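Local structure of indole-3-acetic acid-amido synthetase GH3.15 (Arabidopsis thaliana, 6E1Q) at residues 42-47 with 71-76; 104-109 with 402-407; 383-386 with 390-393; 428-431 with 437-440. The protein catalyses the ATP-dependent conjugation of the auxin precursor indole-3-butyric acid, and of the herbicide 2,4-DB, to glutamine. All blocks are in the same frame, centred on the assembly; numbering follows the deposited sequence.

Interaction 1: residues 42-47 with 71-76; sequences TEYLRG and RSYIDR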
loop_
_atom_site.group_PDB
_atom_site.type_symbol
_atom_site.label_atom_id
_atom_site.label_comp_id
_atom_site.label_asym_id
_atom_site.label_seq_id
_atom_site.Cartn_x
_atom_site.Cartn_y
_atom_site.Cartn_z
ATOM N N THR A 42 31.848 -9.600 1.332
ATOM C CA THR A 42 30.917 -9.587 2.458
ATOM C C THR A 42 30.865 -10.970 3.099
ATOM O O THR A 42 31.120 -11.993 2.453
ATOM C CB THR A 42 29.499 -9.181 2.036
ATOM O OG1 THR A 42 28.963 -10.148 1.117
ATOM C CG2 THR A 42 29.482 -7.795 1.418
ATOM N N GLU A 43 30.542 -11.003 4.389
ATOM C CA GLU A 43 30.418 -12.297 5.051
ATOM C C GLU A 43 29.348 -13.141 4.377
ATOM O O GLU A 43 29.547 -14.332 4.139
ATOM C CB GLU A 43 30.097 -12.112 6.536
ATOM C CG GLU A 43 29.693 -13.404 7.207
ATOM C CD GLU A 43 29.424 -13.261 8.699
ATOM O OE1 GLU A 43 30.023 -12.381 9.365
ATOM O OE2 GLU A 43 28.603 -14.046 9.203
ATOM N N TYR A 44 28.224 -12.522 4.013
ATOM C CA TYR A 44 27.117 -13.280 3.434
ATOM C C TYR A 44 27.501 -13.905 2.094
ATOM O O TYR A 44 27.329 -15.112 1.884
ATOM C CB TYR A 44 25.885 -12.381 3.266
ATOM C CG TYR A 44 24.660 -13.192 2.899
ATOM C CD1 TYR A 44 23.873 -13.758 3.889
ATOM C CD2 TYR A 44 24.324 -13.439 1.564
ATOM C CE1 TYR A 44 22.777 -14.524 3.579
ATOM C CE2 TYR A 44 23.218 -14.208 1.245
ATOM C CZ TYR A 44 22.445 -14.742 2.265
ATOM O OH TYR A 44 21.345 -15.515 2.001
ATOM N N LEU A 45 28.014 -13.099 1.166
ATOM C CA LEU A 45 28.224 -13.603 -0.190
ATOM C C LEU A 45 29.420 -14.540 -0.257
ATOM O O LEU A 45 29.375 -15.565 -0.950
ATOM C CB LEU A 45 28.392 -12.436 -1.164
ATOM C CG LEU A 45 27.853 -12.652 -2.572
ATOM C CD1 LEU A 45 26.433 -13.200 -2.504
ATOM C CD2 LEU A 45 27.912 -11.341 -3.348
ATOM N N ARG A 46 30.497 -14.212 0.463
ATOM C CA ARG A 46 31.708 -15.023 0.399
ATOM C C ARG A 46 31.444 -16.441 0.892
ATOM O O ARG A 46 32.038 -17.401 0.386
ATOM C CB ARG A 46 32.828 -14.357 1.209
ATOM C CG ARG A 46 34.030 -15.254 1.518
ATOM C CD ARG A 46 34.238 -15.431 3.022
ATOM N NE ARG A 46 34.474 -14.155 3.694
ATOM C CZ ARG A 46 34.124 -13.889 4.951
ATOM N NH1 ARG A 46 33.508 -14.806 5.683
ATOM N NH2 ARG A 46 34.379 -12.696 5.472
ATOM N N GLY A 47 30.537 -16.593 1.859
ATOM C CA GLY A 47 30.209 -17.911 2.365
ATOM C C GLY A 47 29.611 -18.835 1.328
ATOM O O GLY A 47 29.707 -20.061 1.466
ATOM N N ARG A 71 17.278 -12.829 8.938
ATOM C CA ARG A 71 17.053 -11.846 9.995
ATOM C C ARG A 71 18.263 -11.697 10.916
ATOM O O ARG A 71 18.529 -10.594 11.428
ATOM C CB ARG A 71 15.822 -12.241 10.807
ATOM C CG ARG A 71 15.500 -11.314 11.963
ATOM C CD ARG A 71 14.287 -11.828 12.730
ATOM N NE ARG A 71 13.914 -10.895 13.790
ATOM C CZ ARG A 71 12.957 -11.126 14.676
ATOM N NH1 ARG A 71 12.272 -12.270 14.635
ATOM N NH2 ARG A 71 12.686 -10.212 15.603
ATOM N N SER A 72 19.008 -12.785 11.139
ATOM C CA SER A 72 20.123 -12.728 12.080
ATOM C C SER A 72 21.200 -11.743 11.629
ATOM O O SER A 72 21.791 -11.043 12.461
ATOM C CB SER A 72 20.720 -14.121 12.271
ATOM O OG SER A 72 21.323 -14.567 11.068
ATOM N N TYR A 73 21.488 -11.688 10.318
ATOM C CA TYR A 73 22.427 -10.692 9.807
ATOM C C TYR A 73 21.956 -9.278 10.135
ATOM O O TYR A 73 22.742 -8.429 10.572
ATOM C CB TYR A 73 22.624 -10.871 8.287
ATOM C CG TYR A 73 23.221 -12.209 7.951
ATOM C CD1 TYR A 73 24.597 -12.398 7.946
ATOM C CD2 TYR A 73 22.404 -13.311 7.704
ATOM C CE1 TYR A 73 25.157 -13.654 7.671
ATOM C CE2 TYR A 73 22.947 -14.565 7.422
ATOM C CZ TYR A 73 24.325 -14.728 7.400
ATOM O OH TYR A 73 24.865 -15.971 7.125
ATOM N N ILE A 74 20.671 -9.003 9.922
ATOM C CA ILE A 74 20.147 -7.667 10.200
ATOM C C ILE A 74 20.239 -7.354 11.689
ATOM O O ILE A 74 20.616 -6.241 12.083
ATOM C CB ILE A 74 18.704 -7.550 9.674
ATOM C CG1 ILE A 74 18.693 -7.824 8.168
ATOM C CG2 ILE A 74 18.134 -6.139 9.943
ATOM C CD1 ILE A 74 17.296 -7.949 7.582
ATOM N N ASP A 75 19.906 -8.332 12.544
ATOM C CA ASP A 75 20.003 -8.114 13.984
ATOM C C ASP A 75 21.451 -7.863 14.399
ATOM O O ASP A 75 21.721 -7.009 15.253
ATOM C CB ASP A 75 19.420 -9.315 14.749
ATOM C CG ASP A 75 17.884 -9.373 14.703
ATOM O OD1 ASP A 75 17.217 -8.324 14.527
ATOM O OD2 ASP A 75 17.334 -10.486 14.858
ATOM N N ARG A 76 22.403 -8.593 13.809
ATOM C CA ARG A 76 23.797 -8.372 14.189
ATOM C C ARG A 76 24.272 -6.991 13.766
ATOM O O ARG A 76 25.020 -6.339 14.510
ATOM C CB ARG A 76 24.719 -9.470 13.630
ATOM C CG ARG A 76 24.319 -10.881 14.105
ATOM C CD ARG A 76 25.077 -12.040 13.449
ATOM N NE ARG A 76 26.489 -11.787 13.199
ATOM C CZ ARG A 76 27.174 -12.310 12.191
ATOM N NH1 ARG A 76 26.565 -13.080 11.291
ATOM N NH2 ARG A 76 28.462 -12.038 12.061
#

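Interaction 2: residues 104-109 with 402-407; sequences VPKLIP and YRYRVG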
loop_
_atom_site.group_PDB
_atom_site.type_symbol
_atom_site.label_atom_id
_atom_site.label_comp_id
_atom_site.label_asym_id
_atom_site.label_seq_id
_atom_site.Cartn_x
_atom_site.Cartn_y
_atom_site.Cartn_z
ATOM N N VAL A 104 6.266 -8.841 14.138
ATOM C CA VAL A 104 6.674 -7.481 14.109
ATOM C C VAL A 104 7.129 -7.061 12.728
ATOM O O VAL A 104 7.424 -7.852 11.909
ATOM C CB VAL A 104 7.751 -7.250 15.142
ATOM C CG1 VAL A 104 7.158 -7.473 16.510
ATOM C CG2 VAL A 104 8.908 -8.197 14.926
ATOM N N PRO A 105 7.164 -5.789 12.488
ATOM C CA PRO A 105 7.602 -5.305 11.179
ATOM C C PRO A 105 9.008 -5.787 10.853
ATOM O O PRO A 105 9.852 -5.955 11.732
ATOM C CB PRO A 105 7.532 -3.778 11.325
ATOM C CG PRO A 105 7.275 -3.511 12.801
ATOM C CD PRO A 105 6.565 -4.715 13.295
ATOM N N LYS A 106 9.232 -6.085 9.581
ATOM C CA LYS A 106 10.577 -6.398 9.137
ATOM C C LYS A 106 11.420 -5.130 9.156
ATOM O O LYS A 106 10.929 -4.033 8.884
ATOM C CB LYS A 106 10.571 -6.985 7.721
ATOM C CG LYS A 106 9.724 -8.240 7.490
ATOM C CD LYS A 106 9.720 -8.583 5.984
ATOM C CE LYS A 106 8.990 -9.889 5.685
ATOM N NZ LYS A 106 9.233 -10.356 4.277
ATOM N N LEU A 107 12.691 -5.291 9.496
ATOM C CA LEU A 107 13.677 -4.220 9.434
ATOM C C LEU A 107 14.587 -4.497 8.244
ATOM O O LEU A 107 15.246 -5.538 8.191
ATOM C CB LEU A 107 14.475 -4.127 10.741
ATOM C CG LEU A 107 13.686 -3.840 12.027
ATOM C CD1 LEU A 107 14.638 -3.623 13.190
ATOM C CD2 LEU A 107 12.761 -2.619 11.863
ATOM N N ILE A 108 14.594 -3.591 7.278
ATOM C CA ILE A 108 15.267 -3.821 6.006
ATOM C C ILE A 108 16.407 -2.815 5.839
ATOM O O ILE A 108 16.173 -1.601 5.858
ATOM C CB ILE A 108 14.281 -3.733 4.831
ATOM C CG1 ILE A 108 13.209 -4.833 4.945
ATOM C CG2 ILE A 108 15.021 -3.857 3.510
ATOM C CD1 ILE A 108 13.767 -6.240 4.872
ATOM N N PRO A 109 17.646 -3.267 5.656
ATOM C CA PRO A 109 18.755 -2.328 5.425
ATOM C C PRO A 109 18.557 -1.518 4.153
ATOM O O PRO A 109 18.023 -2.016 3.161
ATOM C CB PRO A 109 19.981 -3.241 5.308
ATOM C CG PRO A 109 19.575 -4.518 5.993
ATOM C CD PRO A 109 18.098 -4.665 5.741
ATOM N N TYR A 402 20.073 -10.965 -1.257
ATOM C CA TYR A 402 20.495 -11.825 -2.351
ATOM C C TYR A 402 19.448 -12.912 -2.525
ATOM O O TYR A 402 19.203 -13.686 -1.595
ATOM C CB TYR A 402 21.876 -12.417 -2.059
ATOM C CG TYR A 402 22.888 -11.341 -1.764
ATOM C CD1 TYR A 402 23.561 -10.700 -2.799
ATOM C CD2 TYR A 402 23.147 -10.938 -0.456
ATOM C CE1 TYR A 402 24.481 -9.707 -2.541
ATOM C CE2 TYR A 402 24.075 -9.942 -0.181
ATOM C CZ TYR A 402 24.734 -9.331 -1.235
ATOM O OH TYR A 402 25.647 -8.335 -1.009
ATOM N N ARG A 403 18.812 -12.941 -3.697
ATOM C CA ARG A 403 17.783 -13.931 -4.037
ATOM C C ARG A 403 16.742 -14.039 -2.931
ATOM O O ARG A 403 16.493 -15.105 -2.362
ATOM C CB ARG A 403 18.394 -15.300 -4.334
ATOM C CG ARG A 403 19.608 -15.222 -5.233
ATOM C CD ARG A 403 20.003 -16.585 -5.744
ATOM N NE ARG A 403 19.152 -17.015 -6.848
ATOM C CZ ARG A 403 19.076 -18.269 -7.282
ATOM N NH1 ARG A 403 19.793 -19.222 -6.695
ATOM N NH2 ARG A 403 18.284 -18.567 -8.299
ATOM N N TYR A 404 16.126 -12.901 -2.650
ATOM C CA TYR A 404 15.289 -12.733 -1.481
ATOM C C TYR A 404 13.832 -12.718 -1.921
ATOM O O TYR A 404 13.461 -12.002 -2.858
ATOM C CB TYR A 404 15.679 -11.441 -0.754
ATOM C CG TYR A 404 14.739 -10.965 0.329
ATOM C CD1 TYR A 404 13.597 -10.219 0.011
ATOM C CD2 TYR A 404 15.015 -11.207 1.678
ATOM C CE1 TYR A 404 12.742 -9.746 1.007
ATOM C CE2 TYR A 404 14.156 -10.745 2.682
ATOM C CZ TYR A 404 13.028 -10.013 2.341
ATOM O OH TYR A 404 12.174 -9.534 3.318
ATOM N N ARG A 405 13.019 -13.510 -1.250
ATOM C CA ARG A 405 11.626 -13.662 -1.620
ATOM C C ARG A 405 10.818 -12.507 -1.052
ATOM O O ARG A 405 10.817 -12.268 0.158
ATOM C CB ARG A 405 11.097 -15.005 -1.129
ATOM C CG ARG A 405 11.581 -16.160 -1.993
ATOM C CD ARG A 405 11.263 -17.489 -1.331
ATOM N NE ARG A 405 9.825 -17.720 -1.309
ATOM C CZ ARG A 405 9.245 -18.707 -0.638
ATOM N NH1 ARG A 405 9.990 -19.557 0.060
ATOM N NH2 ARG A 405 7.925 -18.843 -0.670
ATOM N N VAL A 406 10.120 -11.808 -1.941
ATOM C CA VAL A 406 9.439 -10.572 -1.599
ATOM C C VAL A 406 8.065 -10.831 -0.997
ATOM O O VAL A 406 7.556 -9.994 -0.242
ATOM C CB VAL A 406 9.419 -9.716 -2.881
ATOM C CG1 VAL A 406 8.250 -8.787 -2.917
ATOM C CG2 VAL A 406 10.734 -8.954 -2.994
ATOM N N GLY A 407 7.467 -11.989 -1.266
ATOM C CA GLY A 407 6.203 -12.342 -0.648
ATOM C C GLY A 407 4.971 -11.847 -1.373
ATOM O O GLY A 407 3.865 -11.990 -0.839
HETATM O O HOH W 1 10.593 -12.689 2.867
#

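Interaction 3: residues 383-386 with 390-393; sequences VDVK and DYEP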
loop_
_atom_site.group_PDB
_atom_site.type_symbol
_atom_site.label_atom_id
_atom_site.label_comp_id
_atom_site.label_asym_id
_atom_site.label_seq_id
_atom_site.Cartn_x
_atom_site.Cartn_y
_atom_site.Cartn_z
ATOM N N VAL A 383 13.561 -12.011 -18.097
ATOM C CA VAL A 383 13.181 -12.101 -19.511
ATOM C C VAL A 383 12.580 -13.441 -19.904
ATOM O O VAL A 383 12.057 -13.569 -21.019
ATOM C CB VAL A 383 14.383 -11.851 -20.438
ATOM C CG1 VAL A 383 14.981 -10.477 -20.167
ATOM C CG2 VAL A 383 15.422 -12.948 -20.264
ATOM N N ASP A 384 12.649 -14.447 -19.033
ATOM C CA ASP A 384 12.156 -15.792 -19.323
ATOM C C ASP A 384 10.788 -16.069 -18.722
ATOM O O ASP A 384 10.304 -17.202 -18.785
ATOM C CB ASP A 384 13.150 -16.820 -18.818
ATOM C CG ASP A 384 14.451 -16.723 -19.538
ATOM O OD1 ASP A 384 14.403 -16.414 -20.751
ATOM O OD2 ASP A 384 15.502 -16.925 -18.899
ATOM N N VAL A 385 10.167 -15.059 -18.127
ATOM C CA VAL A 385 8.839 -15.209 -17.561
ATOM C C VAL A 385 7.806 -15.551 -18.659
ATOM O O VAL A 385 7.975 -15.196 -19.832
ATOM C CB VAL A 385 8.556 -13.878 -16.839
ATOM C CG1 VAL A 385 7.440 -13.090 -17.491
ATOM C CG2 VAL A 385 8.419 -14.072 -15.324
ATOM N N LYS A 386 6.735 -16.258 -18.278
ATOM C CA LYS A 386 5.721 -16.764 -19.208
ATOM C C LYS A 386 4.418 -15.995 -19.043
ATOM O O LYS A 386 3.880 -15.921 -17.933
ATOM C CB LYS A 386 5.427 -18.247 -18.966
ATOM C CG LYS A 386 6.427 -19.227 -19.504
ATOM C CD LYS A 386 5.692 -20.467 -19.999
ATOM C CE LYS A 386 6.105 -21.704 -19.234
ATOM N NZ LYS A 386 7.135 -22.492 -19.974
ATOM N N ASP A 390 1.808 -17.137 -12.852
ATOM C CA ASP A 390 1.928 -16.412 -11.588
ATOM C C ASP A 390 3.330 -16.599 -11.044
ATOM O O ASP A 390 3.897 -17.687 -11.149
ATOM C CB ASP A 390 0.913 -16.910 -10.546
ATOM C CG ASP A 390 -0.533 -16.493 -10.866
ATOM O OD1 ASP A 390 -0.744 -15.693 -11.798
ATOM O OD2 ASP A 390 -1.464 -16.957 -10.175
ATOM N N TYR A 391 3.877 -15.546 -10.434
ATOM C CA TYR A 391 5.245 -15.595 -9.956
ATOM C C TYR A 391 5.395 -14.800 -8.669
ATOM O O TYR A 391 4.703 -13.804 -8.452
ATOM C CB TYR A 391 6.207 -15.030 -10.986
ATOM C CG TYR A 391 6.294 -15.787 -12.294
ATOM C CD1 TYR A 391 7.188 -16.845 -12.450
ATOM C CD2 TYR A 391 5.521 -15.410 -13.383
ATOM C CE1 TYR A 391 7.288 -17.527 -13.669
ATOM C CE2 TYR A 391 5.610 -16.076 -14.602
ATOM C CZ TYR A 391 6.492 -17.131 -14.738
ATOM O OH TYR A 391 6.579 -17.777 -15.952
ATOM N N GLU A 392 6.348 -15.223 -7.844
ATOM C CA GLU A 392 6.792 -14.437 -6.704
ATOM C C GLU A 392 8.155 -13.836 -7.014
ATOM O O GLU A 392 9.083 -14.584 -7.348
ATOM C CB GLU A 392 6.858 -15.304 -5.438
ATOM C CG GLU A 392 7.478 -14.557 -4.256
ATOM C CD GLU A 392 7.573 -15.378 -2.970
ATOM O OE1 GLU A 392 7.408 -16.621 -2.999
ATOM O OE2 GLU A 392 7.827 -14.752 -1.922
ATOM N N PRO A 393 8.350 -12.521 -6.919
ATOM C CA PRO A 393 9.672 -11.963 -7.235
ATOM C C PRO A 393 10.719 -12.393 -6.217
ATOM O O PRO A 393 10.438 -12.556 -5.027
ATOM C CB PRO A 393 9.448 -10.446 -7.196
ATOM C CG PRO A 393 7.951 -10.274 -7.299
ATOM C CD PRO A 393 7.384 -11.471 -6.568
#

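Interaction 4: residues 428-431 with 437-440; sequences QKVV and DKTY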
loop_
_atom_site.group_PDB
_atom_site.type_symbol
_atom_site.label_atom_id
_atom_site.label_comp_id
_atom_site.label_asym_id
_atom_site.label_seq_id
_atom_site.Cartn_x
_atom_site.Cartn_y
_atom_site.Cartn_z
ATOM N N GLN A 428 0.887 -13.826 -0.507
ATOM C CA GLN A 428 0.632 -15.265 -0.392
ATOM C C GLN A 428 0.293 -15.544 1.068
ATOM O O GLN A 428 1.176 -15.750 1.897
ATOM C CB GLN A 428 1.833 -16.079 -0.861
ATOM C CG GLN A 428 1.480 -17.195 -1.834
ATOM C CD GLN A 428 2.708 -17.905 -2.364
ATOM O OE1 GLN A 428 3.841 -17.465 -2.141
ATOM N NE2 GLN A 428 2.492 -19.005 -3.076
ATOM N N LYS A 429 -0.997 -15.533 1.402
ATOM C CA LYS A 429 -1.351 -15.478 2.816
ATOM C C LYS A 429 -2.655 -16.203 3.094
ATOM O O LYS A 429 -3.707 -15.824 2.575
ATOM C CB LYS A 429 -1.450 -14.024 3.301
ATOM C CG LYS A 429 -1.362 -13.920 4.818
ATOM C CD LYS A 429 -2.370 -12.957 5.418
ATOM C CE LYS A 429 -1.837 -12.364 6.731
ATOM N NZ LYS A 429 -1.924 -13.335 7.869
ATOM N N VAL A 430 -2.586 -17.221 3.942
ATOM C CA VAL A 430 -3.790 -17.865 4.448
ATOM C C VAL A 430 -4.438 -16.921 5.454
ATOM O O VAL A 430 -3.786 -16.468 6.400
ATOM C CB VAL A 430 -3.454 -19.221 5.089
ATOM C CG1 VAL A 430 -4.708 -19.862 5.680
ATOM C CG2 VAL A 430 -2.796 -20.140 4.076
ATOM N N VAL A 431 -5.711 -16.595 5.243
ATOM C CA VAL A 431 -6.446 -15.764 6.188
ATOM C C VAL A 431 -7.491 -16.551 6.979
ATOM O O VAL A 431 -7.849 -16.126 8.090
ATOM C CB VAL A 431 -7.106 -14.554 5.493
ATOM C CG1 VAL A 431 -6.062 -13.687 4.800
ATOM C CG2 VAL A 431 -8.161 -15.009 4.506
ATOM N N ASP A 437 -9.141 -26.771 5.189
ATOM C CA ASP A 437 -9.415 -25.609 4.363
ATOM C C ASP A 437 -8.354 -24.553 4.655
ATOM O O ASP A 437 -8.029 -24.286 5.819
ATOM C CB ASP A 437 -10.818 -25.055 4.647
ATOM C CG ASP A 437 -11.064 -24.780 6.121
ATOM O OD1 ASP A 437 -11.063 -25.745 6.921
ATOM O OD2 ASP A 437 -11.264 -23.597 6.474
ATOM N N LYS A 438 -7.753 -24.010 3.600
ATOM C CA LYS A 438 -6.778 -22.925 3.717
ATOM C C LYS A 438 -7.217 -21.839 2.734
ATOM O O LYS A 438 -6.875 -21.886 1.547
ATOM C CB LYS A 438 -5.351 -23.406 3.440
ATOM C CG LYS A 438 -4.849 -24.531 4.348
ATOM C CD LYS A 438 -4.897 -24.162 5.827
ATOM C CE LYS A 438 -4.093 -25.157 6.671
ATOM N NZ LYS A 438 -4.467 -25.154 8.122
ATOM N N THR A 439 -7.976 -20.856 3.220
ATOM C CA THR A 439 -8.501 -19.815 2.348
ATOM C C THR A 439 -7.520 -18.649 2.318
ATOM O O THR A 439 -7.179 -18.081 3.363
ATOM C CB THR A 439 -9.887 -19.370 2.799
ATOM O OG1 THR A 439 -10.787 -20.481 2.689
ATOM C CG2 THR A 439 -10.385 -18.196 1.935
ATOM N N TYR A 440 -7.065 -18.309 1.121
ATOM C CA TYR A 440 -6.075 -17.267 0.933
ATOM C C TYR A 440 -6.757 -15.916 0.816
ATOM O O TYR A 440 -7.943 -15.814 0.469
ATOM C CB TYR A 440 -5.230 -17.544 -0.314
ATOM C CG TYR A 440 -4.182 -18.617 -0.104
ATOM C CD1 TYR A 440 -4.532 -19.964 -0.092
ATOM C CD2 TYR A 440 -2.849 -18.279 0.137
ATOM C CE1 TYR A 440 -3.577 -20.946 0.114
ATOM C CE2 TYR A 440 -1.882 -19.258 0.349
ATOM C CZ TYR A 440 -2.260 -20.585 0.335
ATOM O OH TYR A 440 -1.325 -21.562 0.543
#

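Interaction 1: residues 42-47 with 71-76
E43 and R76 form a two-pronged salt bridge. The guanidinium meets the carboxylate end-on, one nitrogen to each oxygen. R76 NH1 donates to E43 OE2 at 3.1 Å, a nearly straight bond (165°). R76 NH2 donates to E43 OE1, also at 3.1 Å. Both oxygens are approached on their syn sides. The two groups are twisted against each other. OE2 sits in the guanidinium plane, whereas OE1 is a little out of it. The two chains arrive from opposite directions. E43 is extended, with CG anti to the backbone N (chi1 169°), while R76 bends near its end. R76 NE pairs with a second carboxylate, that of E81. An alanine in place of E43 would remove the carboxylate and is likely to leave R76 NH1 without its mate and the guanidinium held mainly by E81.

The two segments belong to helices 43-49 and 67-78 of the N-terminal domain, away from the active site. The axes of the two short segments run roughly antiparallel and lie 12.6 Å apart; E43, Y44, Y73 and R76 bridge the distance.

The aromatic contact is a T-shaped stack. The edge of Y44 points at one face of Y73, with the centroids 5.1 Å apart. Y44 CD1 touches closest, 3.7 Å from Y73 CZ. Y44 also meets F48 edge-to-face, and its ring lies nearly parallel to that of Y402.

Interaction 2: residues 104-109 with 402-407
Y404 holds CG anti to the backbone N (chi1 168°), which carries its hydroxyl toward strand 105-111. The K106 chain is fully extended beyond CG, so NZ ends beside that hydroxyl. The two side chains come from opposite directions, and K106 NZ donates a hydrogen bond to Y404 OH at 3.2 Å. The backbones stay far apart: the CA atoms of K106 and V406 are 11.6 Å from each other.

The Y404 hydroxyl is also bonded to E330, an ATP-binding residue. The glutamate may therefore polarise it. K106 has a second grip through a water, which accepts from K106 NZ at 3.0 Å and donates to R405 O at 2.8 Å.

Strand 105-111 pairs antiparallel with 91-97, K106 with S97, another ATP-binding residue. The turn joining them probably corresponds to the phosphate-binding loop of the ANL adenylating enzymes, with K106 at its end. On the other side, R403 and Y404 both face V395, forming a G1 beta bulge at the start of strand 404-416.

I108 CD1 lies 4.0 Å from Y404 OH, a loose van der Waals contact. Y67 of helix 67-78 packs on K106, I108 and Y404 alike.

Interaction 3: residues 383-386 with 390-393
The loop between strands 379-381 and 390-396 of the GH3 central domain folds back on the second of these strands. Y391 on that strand reaches back to the loop. It projects toward residues 383-386, where V385 meets its ring and K386 chiefly its hydroxyl. The turn that brings them together is short, with three residues between the segments.

V385 covers one face of the ring. Its CG2 methyl makes a CH-pi contact, 3.6 Å from the ring centroid and 15° off the normal. The methyl is shifted slightly toward the rim, on the side of Y391 CE2, which it approaches to 3.5 Å. The valine has an unusual chi1 of 113°, away from the staggered positions. This is consistent with tight packing on the ring. F359 of strand 356-361 packs on both V385 and Y391, and A412 of strand 404-416 also touches V385. The pair is thus buried against the sheet.

The polar end of the tyrosine takes part too. The backbone N of K386 donates to Y391 OH at 2.8 Å, a short but bent bond (146°). It gives the buried hydroxyl a partner and ties the loop backbone to the strand. The carbonyl O of K386 lies near the ring plane, at the edge, 3.8 Å from Y391 CE2. Y391 itself is held in the sheet by backbone bonding to L410.

The K386 side chain takes little part beyond its base. Its chain bends repeatedly and its amine lies well clear of the strand, while its CB rests 3.3 Å from Y391 OH.

Interaction 4: residues 428-431 with 437-440
V430 and Y440 form an antiparallel non-hydrogen-bonded pair, with their CA atoms 4.2 Å apart, in the hairpin of strands 430-432 and 439-440. Next to it V431 N donates to T439 O at 2.8 Å. CA-H...O contacts support the pairing on both strands: Y440 CA lies 3.2 Å from K429 O, and V430 CA also faces T439 O.

The CB bonds of the pair diverge, yet the Y440 ring comes back across V430. V430 has CG2 anti to the carbonyl carbon and CG1 anti to the backbone N (chi1 177°). CG2 thereby lies over one face of the Y440 ring, 4.0 Å from its centroid, in a CH-pi contact. At the ring's edge, near its plane, Y440 CD2 lies 3.5 Å from K429 N. Without the Y440 ring, as with a serine at this position, the V430 methyl and the K429 backbone would probably lose their cover.

V431 CG2 packs 3.4 Å from T439 O. K438 CB brushes V430 CG2, but its amine turns back to S433 and to D435 O.

Y440 is the N-cap residue of helix 441-452. E441 and L444 of this helix pack on V431, while T439 OG1 bonds to Y478 of strand 477-485. The hairpin thus joins the end of strand 419-427 to the helix and sheet of the C-terminal lobe.

In the fold
Going from the N terminus, interaction 1 closes a short, mostly helical loop, tying helix 43-49 to helix 67-78. Interaction 2 opens next and closes nearly 300 residues later, joining the N-terminal domain to the central domain. Interaction 3 falls within that long loop and closes a short loop onto strand 390-396. Interaction 4 follows in series and closes the hairpin leading into helix 441-452. No contacts cross. Interactions 1 and 2 touch, with I74 against L107 and P109. Interactions 2 and 3 meet on neighbouring strands, where R405 forms a salt bridge with E392. E392 also lies close to Q428, where interactions 3 and 4 meet.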